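Local coordinates for Fe-regulated protein B (Neisseria meningitidis, PDB 4AIP) that transports iron across the outer membrane as a TonB-dependent transporter, and probably takes up iron carried by siderophores, at residues G599-V604 with S639-F644; G652-Y657 with D689-W694; D327-V332 with G363-F368; H264-S269 with T311-T316. All coordinates share one frame; numbering follows the deposited sequence.

Contact 1 of 4, residues G599-V604 with S639-F644; sequences GLTAKV and SLAYRF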
loop_
_atom_site.group_PDB
_atom_site.type_symbol
_atom_site.label_atom_id
_atom_site.label_comp_id
_atom_site.label_asym_id
_atom_site.label_seq_id
_atom_site.Cartn_x
_atom_site.Cartn_y
_atom_site.Cartn_z
ATOM N N GLY B 599 -17.818 -36.384 22.853
ATOM C CA GLY B 599 -16.747 -35.387 22.795
ATOM C C GLY B 599 -15.444 -35.868 22.159
ATOM O O GLY B 599 -14.568 -35.039 21.898
ATOM N N LEU B 600 -15.316 -37.171 21.888
ATOM C CA LEU B 600 -14.118 -37.741 21.261
ATOM C C LEU B 600 -14.345 -37.907 19.755
ATOM O O LEU B 600 -15.444 -38.280 19.305
ATOM C CB LEU B 600 -13.765 -39.104 21.900
ATOM C CG LEU B 600 -12.754 -39.984 21.104
ATOM C CD1 LEU B 600 -11.279 -39.469 21.230
ATOM C CD2 LEU B 600 -12.821 -41.508 21.504
ATOM N N THR B 601 -13.331 -37.630 18.953
ATOM C CA THR B 601 -13.516 -37.686 17.515
ATOM C C THR B 601 -12.226 -38.302 17.045
ATOM O O THR B 601 -11.145 -37.749 17.337
ATOM C CB THR B 601 -13.899 -36.249 16.850
ATOM O OG1 THR B 601 -13.215 -35.166 17.524
ATOM C CG2 THR B 601 -15.379 -35.928 17.016
ATOM N N ALA B 602 -12.333 -39.472 16.382
ATOM C CA ALA B 602 -11.183 -40.314 15.939
ATOM C C ALA B 602 -11.293 -40.528 14.480
ATOM O O ALA B 602 -12.376 -40.813 14.037
ATOM C CB ALA B 602 -11.226 -41.685 16.612
ATOM N N LYS B 603 -10.176 -40.473 13.740
ATOM C CA LYS B 603 -10.219 -40.562 12.276
ATOM C C LYS B 603 -8.965 -41.176 11.674
ATOM O O LYS B 603 -7.858 -40.931 12.152
ATOM C CB LYS B 603 -10.461 -39.172 11.668
ATOM C CG LYS B 603 -11.688 -38.451 12.275
ATOM C CD LYS B 603 -12.279 -37.331 11.438
ATOM C CE LYS B 603 -11.257 -36.332 10.932
ATOM N NZ LYS B 603 -11.901 -34.959 11.081
ATOM N N VAL B 604 -9.139 -41.951 10.608
ATOM C CA VAL B 604 -8.037 -42.610 9.852
ATOM C C VAL B 604 -8.492 -42.644 8.447
ATOM O O VAL B 604 -9.721 -42.630 8.209
ATOM C CB VAL B 604 -7.807 -44.131 10.201
ATOM C CG1 VAL B 604 -6.747 -44.283 11.233
ATOM C CG2 VAL B 604 -9.057 -44.768 10.723
ATOM N N SER B 639 -6.375 -38.778 12.821
ATOM C CA SER B 639 -6.496 -37.767 13.806
ATOM C C SER B 639 -7.198 -38.258 15.066
ATOM O O SER B 639 -7.935 -39.217 15.022
ATOM C CB SER B 639 -7.190 -36.545 13.214
ATOM O OG SER B 639 -8.594 -36.673 13.282
ATOM N N LEU B 640 -6.951 -37.574 16.188
ATOM C CA LEU B 640 -7.509 -37.932 17.489
ATOM C C LEU B 640 -7.784 -36.607 18.205
ATOM O O LEU B 640 -6.916 -35.761 18.309
ATOM C CB LEU B 640 -6.454 -38.742 18.242
ATOM C CG LEU B 640 -6.739 -39.720 19.373
ATOM C CD1 LEU B 640 -7.930 -40.616 19.082
ATOM C CD2 LEU B 640 -5.492 -40.561 19.587
ATOM N N ALA B 641 -8.995 -36.390 18.676
ATOM C CA ALA B 641 -9.285 -35.112 19.293
ATOM C C ALA B 641 -10.286 -35.338 20.363
ATOM O O ALA B 641 -11.090 -36.258 20.274
ATOM C CB ALA B 641 -9.852 -34.105 18.256
ATOM N N TYR B 642 -10.244 -34.489 21.368
ATOM C CA TYR B 642 -11.217 -34.552 22.430
ATOM C C TYR B 642 -11.734 -33.159 22.789
ATOM O O TYR B 642 -10.943 -32.240 22.993
ATOM C CB TYR B 642 -10.645 -35.299 23.676
ATOM C CG TYR B 642 -11.738 -35.485 24.689
ATOM C CD1 TYR B 642 -12.822 -36.360 24.446
ATOM C CD2 TYR B 642 -11.749 -34.736 25.845
ATOM C CE1 TYR B 642 -13.912 -36.480 25.389
ATOM C CE2 TYR B 642 -12.817 -34.831 26.789
ATOM C CZ TYR B 642 -13.884 -35.704 26.566
ATOM O OH TYR B 642 -14.894 -35.776 27.533
ATOM N N ARG B 643 -13.057 -33.032 22.917
ATOM C CA ARG B 643 -13.679 -31.764 23.296
ATOM C C ARG B 643 -14.251 -31.739 24.720
ATOM O O ARG B 643 -15.230 -32.433 25.007
ATOM C CB ARG B 643 -14.781 -31.335 22.284
ATOM C CG ARG B 643 -15.439 -30.001 22.756
ATOM C CD ARG B 643 -15.795 -29.046 21.640
ATOM N NE ARG B 643 -15.003 -27.809 21.615
ATOM C CZ ARG B 643 -14.293 -27.424 20.566
ATOM N NH1 ARG B 643 -14.235 -28.208 19.519
ATOM N NH2 ARG B 643 -13.606 -26.294 20.589
ATOM N N PHE B 644 -13.680 -30.916 25.604
ATOM C CA PHE B 644 -14.079 -30.937 27.013
ATOM C C PHE B 644 -15.301 -30.139 27.174
ATOM O O PHE B 644 -15.405 -29.056 26.588
ATOM C CB PHE B 644 -13.029 -30.310 27.894
ATOM C CG PHE B 644 -11.772 -31.068 27.927
ATOM C CD1 PHE B 644 -10.855 -30.939 26.890
ATOM C CD2 PHE B 644 -11.503 -31.952 28.992
ATOM C CE1 PHE B 644 -9.686 -31.647 26.906
ATOM C CE2 PHE B 644 -10.321 -32.663 29.022
ATOM C CZ PHE B 644 -9.404 -32.509 27.980
#

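Contact 2 of 4, residues G652-Y657 with D689-W694; sequences GWRGRY and DVFANW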
loop_
_atom_site.group_PDB
_atom_site.type_symbol
_atom_site.label_atom_id
_atom_site.label_comp_id
_atom_site.label_asym_id
_atom_site.label_seq_id
_atom_site.Cartn_x
_atom_site.Cartn_y
_atom_site.Cartn_z
ATOM N N GLY B 652 -6.036 -32.041 20.443
ATOM C CA GLY B 652 -5.883 -33.227 19.653
ATOM C C GLY B 652 -4.621 -33.309 18.866
ATOM O O GLY B 652 -3.778 -32.458 18.946
ATOM N N TRP B 653 -4.471 -34.399 18.149
ATOM C CA TRP B 653 -3.232 -34.735 17.490
ATOM C C TRP B 653 -3.670 -35.050 16.077
ATOM O O TRP B 653 -4.821 -35.486 15.872
ATOM C CB TRP B 653 -2.620 -36.003 18.121
ATOM C CG TRP B 653 -1.680 -36.697 17.133
ATOM C CD1 TRP B 653 -0.422 -36.300 16.803
ATOM C CD2 TRP B 653 -1.971 -37.824 16.296
ATOM N NE1 TRP B 653 0.125 -37.154 15.863
ATOM C CE2 TRP B 653 -0.823 -38.066 15.500
ATOM C CE3 TRP B 653 -3.086 -38.685 16.156
ATOM C CZ2 TRP B 653 -0.747 -39.136 14.587
ATOM C CZ3 TRP B 653 -3.019 -39.734 15.248
ATOM C CH2 TRP B 653 -1.850 -39.956 14.483
ATOM N N ARG B 654 -2.771 -34.886 15.112
ATOM C CA ARG B 654 -3.119 -35.198 13.764
ATOM C C ARG B 654 -1.843 -35.613 13.073
ATOM O O ARG B 654 -0.804 -34.965 13.226
ATOM C CB ARG B 654 -3.775 -33.954 13.130
ATOM C CG ARG B 654 -3.685 -33.803 11.638
ATOM C CD ARG B 654 -4.505 -32.546 11.131
ATOM N NE ARG B 654 -5.907 -32.533 11.598
ATOM C CZ ARG B 654 -6.433 -31.571 12.357
ATOM N NH1 ARG B 654 -5.690 -30.532 12.702
ATOM N NH2 ARG B 654 -7.707 -31.615 12.770
ATOM N N GLY B 655 -1.898 -36.683 12.300
ATOM C CA GLY B 655 -0.667 -37.079 11.611
ATOM C C GLY B 655 -0.927 -37.413 10.168
ATOM O O GLY B 655 -2.065 -37.690 9.803
ATOM N N ARG B 656 0.118 -37.345 9.357
ATOM C CA ARG B 656 0.026 -37.709 7.982
ATOM C C ARG B 656 1.350 -38.457 7.698
ATOM O O ARG B 656 2.435 -38.009 8.062
ATOM C CB ARG B 656 -0.183 -36.445 7.109
ATOM C CG ARG B 656 -0.105 -36.647 5.550
ATOM C CD ARG B 656 -0.183 -35.327 4.824
ATOM N NE ARG B 656 -0.250 -35.440 3.361
ATOM C CZ ARG B 656 -1.388 -35.652 2.669
ATOM N NH1 ARG B 656 -2.569 -35.886 3.280
ATOM N NH2 ARG B 656 -1.356 -35.679 1.350
ATOM N N TYR B 657 1.236 -39.636 7.114
ATOM C CA TYR B 657 2.388 -40.437 6.866
ATOM C C TYR B 657 2.292 -40.811 5.452
ATOM O O TYR B 657 1.277 -41.421 5.053
ATOM C CB TYR B 657 2.410 -41.691 7.737
ATOM C CG TYR B 657 3.654 -42.459 7.462
ATOM C CD1 TYR B 657 4.897 -41.989 7.920
ATOM C CD2 TYR B 657 3.627 -43.641 6.684
ATOM C CE1 TYR B 657 6.092 -42.671 7.608
ATOM C CE2 TYR B 657 4.807 -44.317 6.387
ATOM C CZ TYR B 657 6.020 -43.821 6.835
ATOM O OH TYR B 657 7.173 -44.494 6.540
ATOM N N ASP B 689 1.173 -33.133 14.182
ATOM C CA ASP B 689 0.692 -31.874 14.708
ATOM C C ASP B 689 -0.138 -32.116 15.947
ATOM O O ASP B 689 -0.878 -33.096 16.013
ATOM C CB ASP B 689 -0.226 -31.175 13.672
ATOM C CG ASP B 689 0.437 -30.958 12.284
ATOM O OD1 ASP B 689 1.623 -30.662 12.194
ATOM O OD2 ASP B 689 -0.261 -30.977 11.255
ATOM N N VAL B 690 -0.059 -31.210 16.901
ATOM C CA VAL B 690 -1.019 -31.140 17.977
ATOM C C VAL B 690 -1.638 -29.734 17.889
ATOM O O VAL B 690 -0.959 -28.772 17.454
ATOM C CB VAL B 690 -0.347 -31.356 19.428
ATOM C CG1 VAL B 690 0.320 -32.797 19.591
ATOM C CG2 VAL B 690 0.680 -30.295 19.709
ATOM N N PHE B 691 -2.902 -29.602 18.304
ATOM C CA PHE B 691 -3.602 -28.299 18.198
ATOM C C PHE B 691 -4.538 -28.216 19.336
ATOM O O PHE B 691 -4.867 -29.262 19.955
ATOM C CB PHE B 691 -4.439 -28.171 16.903
ATOM C CG PHE B 691 -5.469 -29.307 16.717
ATOM C CD1 PHE B 691 -6.759 -29.221 17.266
ATOM C CD2 PHE B 691 -5.100 -30.480 16.029
ATOM C CE1 PHE B 691 -7.681 -30.309 17.109
ATOM C CE2 PHE B 691 -5.995 -31.571 15.859
ATOM C CZ PHE B 691 -7.280 -31.496 16.377
ATOM N N ALA B 692 -5.029 -26.991 19.555
ATOM C CA ALA B 692 -6.037 -26.730 20.522
ATOM C C ALA B 692 -6.947 -25.607 19.980
ATOM O O ALA B 692 -6.464 -24.633 19.390
ATOM C CB ALA B 692 -5.369 -26.328 21.806
ATOM N N ASN B 693 -8.257 -25.744 20.196
ATOM C CA ASN B 693 -9.209 -24.669 19.961
ATOM C C ASN B 693 -9.944 -24.316 21.274
ATOM O O ASN B 693 -10.660 -25.149 21.867
ATOM C CB ASN B 693 -10.204 -25.086 18.874
ATOM C CG ASN B 693 -11.437 -24.189 18.804
ATOM O OD1 ASN B 693 -12.518 -24.588 19.190
ATOM N ND2 ASN B 693 -11.275 -22.979 18.290
ATOM N N TRP B 694 -9.758 -23.100 21.755
ATOM C CA TRP B 694 -10.652 -22.678 22.841
ATOM C C TRP B 694 -11.578 -21.550 22.588
ATOM O O TRP B 694 -11.279 -20.631 21.807
ATOM C CB TRP B 694 -10.016 -22.687 24.242
ATOM C CG TRP B 694 -9.547 -21.515 24.934
ATOM C CD1 TRP B 694 -8.411 -20.770 24.660
ATOM C CD2 TRP B 694 -10.079 -20.980 26.158
ATOM N NE1 TRP B 694 -8.252 -19.733 25.622
ATOM C CE2 TRP B 694 -9.274 -19.839 26.526
ATOM C CE3 TRP B 694 -11.208 -21.273 26.903
ATOM C CZ2 TRP B 694 -9.516 -19.072 27.645
ATOM C CZ3 TRP B 694 -11.465 -20.496 28.037
ATOM C CH2 TRP B 694 -10.613 -19.396 28.396
HETATM O O HOH W 1 -3.400 -29.850 11.996
#

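Contact 3 of 4, residues D327-V332 with G363-F368; sequences DANAYV and GANFNF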
loop_
_atom_site.group_PDB
_atom_site.type_symbol
_atom_site.label_atom_id
_atom_site.label_comp_id
_atom_site.label_asym_id
_atom_site.label_seq_id
_atom_site.Cartn_x
_atom_site.Cartn_y
_atom_site.Cartn_z
ATOM N N ASP B 327 -29.816 -22.376 -11.510
ATOM C CA ASP B 327 -28.579 -21.746 -11.065
ATOM C C ASP B 327 -27.862 -21.223 -12.235
ATOM O O ASP B 327 -27.680 -21.960 -13.241
ATOM C CB ASP B 327 -27.663 -22.776 -10.463
ATOM C CG ASP B 327 -27.986 -22.999 -9.071
ATOM O OD1 ASP B 327 -29.194 -23.173 -8.760
ATOM O OD2 ASP B 327 -27.042 -22.982 -8.251
ATOM N N ALA B 328 -27.386 -19.995 -12.090
ATOM C CA ALA B 328 -26.619 -19.436 -13.152
ATOM C C ALA B 328 -25.540 -18.573 -12.528
ATOM O O ALA B 328 -25.647 -18.201 -11.352
ATOM C CB ALA B 328 -27.520 -18.657 -14.100
ATOM N N ASN B 329 -24.554 -18.222 -13.340
ATOM C CA ASN B 329 -23.248 -17.753 -12.904
ATOM C C ASN B 329 -22.766 -17.099 -14.239
ATOM O O ASN B 329 -22.950 -17.679 -15.311
ATOM C CB ASN B 329 -22.419 -19.032 -12.570
ATOM C CG ASN B 329 -21.003 -18.772 -12.299
ATOM O OD1 ASN B 329 -20.667 -17.776 -11.743
ATOM N ND2 ASN B 329 -20.161 -19.694 -12.598
ATOM N N ALA B 330 -22.226 -15.889 -14.176
ATOM C CA ALA B 330 -21.457 -15.318 -15.301
ATOM C C ALA B 330 -20.332 -14.602 -14.619
ATOM O O ALA B 330 -20.544 -13.922 -13.626
ATOM C CB ALA B 330 -22.296 -14.335 -16.129
ATOM N N TYR B 331 -19.122 -14.750 -15.113
ATOM C CA TYR B 331 -18.015 -14.244 -14.352
ATOM C C TYR B 331 -16.935 -13.815 -15.286
ATOM O O TYR B 331 -16.958 -14.158 -16.452
ATOM C CB TYR B 331 -17.452 -15.363 -13.455
ATOM C CG TYR B 331 -16.899 -16.595 -14.164
ATOM C CD1 TYR B 331 -15.580 -16.643 -14.568
ATOM C CD2 TYR B 331 -17.702 -17.718 -14.382
ATOM C CE1 TYR B 331 -15.057 -17.764 -15.215
ATOM C CE2 TYR B 331 -17.193 -18.844 -14.990
ATOM C CZ TYR B 331 -15.877 -18.851 -15.407
ATOM O OH TYR B 331 -15.391 -19.960 -15.990
ATOM N N VAL B 332 -15.947 -13.121 -14.738
ATOM C CA VAL B 332 -14.689 -12.835 -15.449
ATOM C C VAL B 332 -13.531 -13.035 -14.485
ATOM O O VAL B 332 -13.489 -12.402 -13.455
ATOM C CB VAL B 332 -14.683 -11.404 -16.068
ATOM C CG1 VAL B 332 -15.099 -10.394 -15.057
ATOM C CG2 VAL B 332 -13.363 -11.014 -16.625
ATOM N N GLY B 363 -16.746 -16.574 -18.396
ATOM C CA GLY B 363 -17.538 -17.756 -18.455
ATOM C C GLY B 363 -18.951 -17.533 -18.043
ATOM O O GLY B 363 -19.277 -16.519 -17.382
ATOM N N ALA B 364 -19.788 -18.471 -18.402
ATOM C CA ALA B 364 -21.132 -18.490 -17.836
ATOM C C ALA B 364 -21.625 -19.905 -17.766
ATOM O O ALA B 364 -21.308 -20.742 -18.639
ATOM C CB ALA B 364 -22.098 -17.678 -18.750
ATOM N N ASN B 365 -22.458 -20.171 -16.788
ATOM C CA ASN B 365 -23.059 -21.489 -16.679
ATOM C C ASN B 365 -24.521 -21.375 -16.392
ATOM O O ASN B 365 -24.913 -20.558 -15.594
ATOM C CB ASN B 365 -22.429 -22.216 -15.513
ATOM C CG ASN B 365 -20.968 -22.395 -15.704
ATOM O OD1 ASN B 365 -20.550 -23.167 -16.564
ATOM N ND2 ASN B 365 -20.173 -21.665 -14.937
ATOM N N PHE B 366 -25.347 -22.190 -17.031
ATOM C CA PHE B 366 -26.731 -22.248 -16.641
ATOM C C PHE B 366 -27.152 -23.650 -16.328
ATOM O O PHE B 366 -26.876 -24.579 -17.072
ATOM C CB PHE B 366 -27.584 -21.811 -17.826
ATOM C CG PHE B 366 -27.633 -20.351 -17.996
ATOM C CD1 PHE B 366 -26.592 -19.654 -18.614
ATOM C CD2 PHE B 366 -28.741 -19.660 -17.530
ATOM C CE1 PHE B 366 -26.678 -18.233 -18.775
ATOM C CE2 PHE B 366 -28.838 -18.265 -17.652
ATOM C CZ PHE B 366 -27.809 -17.541 -18.283
ATOM N N ASN B 367 -27.975 -23.786 -15.321
ATOM C CA ASN B 367 -28.264 -25.092 -14.832
ATOM C C ASN B 367 -29.674 -25.135 -14.345
ATOM O O ASN B 367 -30.023 -24.322 -13.502
ATOM C CB ASN B 367 -27.384 -25.261 -13.622
ATOM C CG ASN B 367 -27.130 -26.628 -13.367
ATOM O OD1 ASN B 367 -26.276 -27.192 -14.040
ATOM N ND2 ASN B 367 -27.910 -27.258 -12.466
ATOM N N PHE B 368 -30.467 -26.085 -14.838
ATOM C CA PHE B 368 -31.874 -26.159 -14.529
ATOM C C PHE B 368 -32.149 -27.505 -14.016
ATOM O O PHE B 368 -31.677 -28.481 -14.552
ATOM C CB PHE B 368 -32.763 -25.984 -15.802
ATOM C CG PHE B 368 -32.441 -24.756 -16.659
ATOM C CD1 PHE B 368 -31.303 -24.735 -17.467
ATOM C CD2 PHE B 368 -33.289 -23.638 -16.671
ATOM C CE1 PHE B 368 -31.010 -23.655 -18.263
ATOM C CE2 PHE B 368 -32.968 -22.518 -17.463
ATOM C CZ PHE B 368 -31.842 -22.543 -18.271
#

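Contact 4 of 4, residues H264-S269 with T311-T316; sequences HRIVLS and TNLAYT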
loop_
_atom_site.group_PDB
_atom_site.type_symbol
_atom_site.label_atom_id
_atom_site.label_comp_id
_atom_site.label_asym_id
_atom_site.label_seq_id
_atom_site.Cartn_x
_atom_site.Cartn_y
_atom_site.Cartn_z
ATOM N N HIS B 264 -35.780 -16.499 -4.679
ATOM C CA HIS B 264 -34.892 -15.870 -5.639
ATOM C C HIS B 264 -33.697 -15.155 -4.984
ATOM O O HIS B 264 -33.848 -14.490 -3.944
ATOM C CB HIS B 264 -35.688 -14.850 -6.446
ATOM C CG HIS B 264 -36.706 -15.467 -7.345
ATOM N ND1 HIS B 264 -37.906 -15.988 -6.883
ATOM C CD2 HIS B 264 -36.702 -15.659 -8.692
ATOM C CE1 HIS B 264 -38.589 -16.476 -7.906
ATOM N NE2 HIS B 264 -37.887 -16.284 -9.014
ATOM N N ARG B 265 -32.521 -15.266 -5.601
ATOM C CA ARG B 265 -31.347 -14.565 -5.114
ATOM C C ARG B 265 -30.349 -14.143 -6.208
ATOM O O ARG B 265 -29.957 -14.985 -7.031
ATOM C CB ARG B 265 -30.639 -15.408 -4.076
ATOM C CG ARG B 265 -29.402 -14.666 -3.436
ATOM C CD ARG B 265 -28.765 -15.469 -2.313
ATOM N NE ARG B 265 -27.611 -14.796 -1.702
ATOM C CZ ARG B 265 -27.660 -13.744 -0.867
ATOM N NH1 ARG B 265 -28.805 -13.121 -0.562
ATOM N NH2 ARG B 265 -26.527 -13.262 -0.385
ATOM N N ILE B 266 -29.916 -12.865 -6.191
ATOM C CA ILE B 266 -28.844 -12.402 -7.083
ATOM C C ILE B 266 -27.715 -11.961 -6.186
ATOM O O ILE B 266 -27.949 -11.255 -5.238
ATOM C CB ILE B 266 -29.265 -11.256 -8.008
ATOM C CG1 ILE B 266 -30.242 -11.761 -9.041
ATOM C CG2 ILE B 266 -28.104 -10.721 -8.800
ATOM C CD1 ILE B 266 -31.529 -10.938 -9.147
ATOM N N VAL B 267 -26.489 -12.356 -6.514
ATOM C CA VAL B 267 -25.329 -11.984 -5.760
ATOM C C VAL B 267 -24.257 -11.429 -6.679
ATOM O O VAL B 267 -23.947 -12.009 -7.725
ATOM C CB VAL B 267 -24.775 -13.208 -4.991
ATOM C CG1 VAL B 267 -23.547 -12.812 -4.209
ATOM C CG2 VAL B 267 -25.810 -13.694 -4.024
ATOM N N LEU B 268 -23.688 -10.303 -6.316
ATOM C CA LEU B 268 -22.578 -9.796 -7.108
ATOM C C LEU B 268 -21.346 -9.727 -6.221
ATOM O O LEU B 268 -21.416 -9.167 -5.077
ATOM C CB LEU B 268 -22.909 -8.404 -7.602
ATOM C CG LEU B 268 -22.748 -8.082 -9.065
ATOM C CD1 LEU B 268 -22.773 -6.553 -9.134
ATOM C CD2 LEU B 268 -21.493 -8.575 -9.721
ATOM N N SER B 269 -20.230 -10.174 -6.794
ATOM C CA SER B 269 -19.099 -10.583 -6.019
ATOM C C SER B 269 -17.810 -10.120 -6.706
ATOM O O SER B 269 -17.716 -10.269 -7.936
ATOM C CB SER B 269 -19.197 -12.095 -5.985
ATOM O OG SER B 269 -18.021 -12.708 -5.542
ATOM N N THR B 311 -14.627 -11.299 -10.813
ATOM C CA THR B 311 -15.949 -10.699 -10.613
ATOM C C THR B 311 -17.004 -11.672 -11.132
ATOM O O THR B 311 -16.884 -12.170 -12.251
ATOM C CB THR B 311 -16.128 -9.358 -11.364
ATOM O OG1 THR B 311 -14.988 -8.515 -11.183
ATOM C CG2 THR B 311 -17.292 -8.644 -10.842
ATOM N N ASN B 312 -18.011 -11.929 -10.305
ATOM C CA ASN B 312 -18.965 -13.009 -10.510
ATOM C C ASN B 312 -20.370 -12.526 -10.275
ATOM O O ASN B 312 -20.639 -11.936 -9.225
ATOM C CB ASN B 312 -18.706 -14.125 -9.492
ATOM C CG ASN B 312 -19.595 -15.377 -9.762
ATOM O OD1 ASN B 312 -19.386 -16.084 -10.747
ATOM N ND2 ASN B 312 -20.568 -15.634 -8.911
ATOM N N LEU B 313 -21.273 -12.791 -11.225
ATOM C CA LEU B 313 -22.689 -12.554 -11.012
ATOM C C LEU B 313 -23.376 -13.901 -10.914
ATOM O O LEU B 313 -23.184 -14.760 -11.798
ATOM C CB LEU B 313 -23.292 -11.805 -12.167
ATOM C CG LEU B 313 -24.805 -11.495 -12.045
ATOM C CD1 LEU B 313 -25.145 -10.554 -10.898
ATOM C CD2 LEU B 313 -25.265 -10.821 -13.363
ATOM N N ALA B 314 -24.196 -14.088 -9.894
ATOM C CA ALA B 314 -24.775 -15.363 -9.666
ATOM C C ALA B 314 -26.188 -15.192 -9.366
ATOM O O ALA B 314 -26.573 -14.297 -8.571
ATOM C CB ALA B 314 -24.092 -16.091 -8.391
ATOM N N TYR B 315 -26.984 -16.107 -9.892
ATOM C CA TYR B 315 -28.404 -16.087 -9.637
ATOM C C TYR B 315 -28.858 -17.481 -9.238
ATOM O O TYR B 315 -28.422 -18.459 -9.832
ATOM C CB TYR B 315 -29.149 -15.653 -10.895
ATOM C CG TYR B 315 -30.626 -15.933 -10.829
ATOM C CD1 TYR B 315 -31.430 -15.239 -9.952
ATOM C CD2 TYR B 315 -31.215 -16.897 -11.642
ATOM C CE1 TYR B 315 -32.781 -15.478 -9.871
ATOM C CE2 TYR B 315 -32.582 -17.117 -11.599
ATOM C CZ TYR B 315 -33.349 -16.409 -10.707
ATOM O OH TYR B 315 -34.696 -16.674 -10.619
ATOM N N THR B 316 -29.725 -17.587 -8.236
ATOM C CA THR B 316 -30.449 -18.824 -8.029
ATOM C C THR B 316 -31.952 -18.583 -7.788
ATOM O O THR B 316 -32.346 -17.808 -6.904
ATOM C CB THR B 316 -29.847 -19.728 -6.923
ATOM O OG1 THR B 316 -30.544 -19.487 -5.710
ATOM C CG2 THR B 316 -28.335 -19.494 -6.684
HETATM O O HOH W 2 -21.447 -13.709 -7.203
#

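Contact 1 of 4, residues G599-V604 with S639-F644
The ring of Tyr642 lies beside Gly599 and Leu600, where the partner strand begins, with CB of Leu600 at its edge in the ring plane, 3.9 Å from CD1. CD2 of Phe644 is also at the Tyr642 edge, while CD2 of Tyr642 lies over the centre of one face of the Phe644 ring. The tyrosine CG stands anti to the backbone N (chi1 -173°), which brings CD1 to 3.4 Å from Gly599 O. That carbonyl also accepts the hydrogen bond of Arg643 N at 2.7 Å. On the same sheet face, Leu600 and Leu640 approach at a slant, their CD1 atoms 4.1 Å apart, and CB of Ala602 meets the same Leu640 methyl. The face of Thr601, Lys603, Ser639 and Ala641 is more polar: OG1 of Thr601 rests 3.6 Å from CB of Ala641, and the bent chain of Lys603 passes OG of Ser639 before its amine makes a long, weak ion pair with Glu91. Arg643 sends its guanidinium away to Asn693 and Asn648. Paired antiparallel hydrogen bonds join Thr601 to Ala641 and Lys603 to Ser639. In the barrel wall, strand 600-615 is flanked on its other side by 575-597, and strand 635-644 by 649-662.

Contact 2 of 4, residues G652-Y657 with D689-W694
Phe691 and Arg654 form the dense part of this contact, the guanidinium lying nearly parallel to the phenyl ring, with planes 5° apart. NH1 of Arg654 is 3.3 Å from CE2 of Phe691, the ring atom that sits over one face of the guanidinium. The phenylalanine reaches across to the partner strand because its CG is tucked between backbone N and carbonyl carbon (chi1 56°), which lays the ring face over Gly652; CA of that glycine makes a CH-pi contact 4.2 Å from the ring centroid. Beneath the side chains, Gly652 and Phe691 exchange two backbone hydrogen bonds, and so do Arg654 and Asp689. A water lies between NH1 of Arg654 and OD2 of Asp689, its bond to OD2 weak. The carboxylate is held chiefly from outside, by a salt bridge to Lys90 and by the backbone N of Asn710. The other sheet face is sparser: exposed Val690 brings CB to 3.6 Å from Gly652 O, while CD1 of Trp653 lies 3.3 Å from Asp689 O. The strands are neighbours in the antiparallel beta-barrel of a TonB-dependent transporter, with Arg654 and Asp689 on the face turned to the plug residue Lys90 and apolar Val690 and Trp653 on the other.

Contact 3 of 4, residues D327-V332 with G363-F368
The carbonyl oxygen of Gly363 accepts a hydrogen bond from Tyr331 N at 2.9 Å, and Ala330 CA is 3.2 Å from that oxygen in a CA-H contact. Gly363 N returns a bond to Tyr331 O, and the tyrosine ring lies over the glycine. A chi1 of 62° swings the ring in above its own backbone and places one face above Gly363, whose CA lies 3.8 Å from the centroid in a CH-pi contact. The edge of that ring meets ND2 of Asn365, near the ring plane. Asn365 and Asn329 run side by side in the same direction, their amide planes 23° apart; OD1 of Asn365 is bonded to Asn383 on the next strand. On the opposite sheet face, CB of Ala328 sits over the Phe366 ring, 3.8 Å from CD2 and offset toward the rim, and the methyls of Ala330 and Ala364 stand 4.3 Å apart. Near the other end of the pairing, Asp327 N gives Asn367 O a bond of 2.8 Å. Within the barrel wall, strand 325-339 is backed by 302-318 and strand 355-371 by 376-390, while Asn123 and Ala124 touch Asn365 and Tyr331 respectively.

Contact 4 of 4, residues H264-S269 with T311-T316
Antiparallel strand pairing in the barrel wall joins 264-269 to 311-316, with an apolar row of side chains on one sheet face and a mostly polar set on the other. Arg265 with Thr316 and Val267 with Ala314 each exchange two backbone hydrogen bonds; the shortest runs from Val267 N to Ala314 O at 2.8 Å. Asn312 N adds a bond to Ser269 O, whereas the return bond from Ser269 N is weak. A water donates to both Val267 O and Asn312 O, bridging the two strands. On the apolar face CD1 of Leu313 fits between two residues, 3.6 Å from CG2 of Ile266 and 3.9 Å from CG of Leu268. Farther along, CG1 of Ile266 meets CD1 of Tyr315 at 3.8 Å. The tyrosine, turned by a chi1 of 166° to the side of its carbonyl carbon, runs alongside His264, whose CD2 lies at the edge of the phenol ring in its plane. On the other face the extended chain of Arg265 leads away to Asp213 and Thr258. Leu268 packs on Leu736, and Thr311 on Phe193, both of a second subunit. Strand 246-259 continues the wall beyond 264-276, and strand 325-339 does so beyond 302-318.

Overall arrangement
Along the chain the order is contact 4, contact 3, contact 1, contact 2, each closing before the next opens, and all join antiparallel strands of the barrel. They fall into two groups. Contacts 3 and 4 have centres about 9 Å apart and meet where strands 302-318 and 325-339 pair through backbone hydrogen bonds; contacts 1 and 2, with centres about 10 Å apart, meet through strands 635-644 and 649-662, and Arg643 of one reaches Asn693 of the other. Between the groups the centres lie about 37 to 40 Å apart, with no touch. Each group thus samples four successive strands in a separate part of the wall that encloses the plug of this outer-membrane transporter.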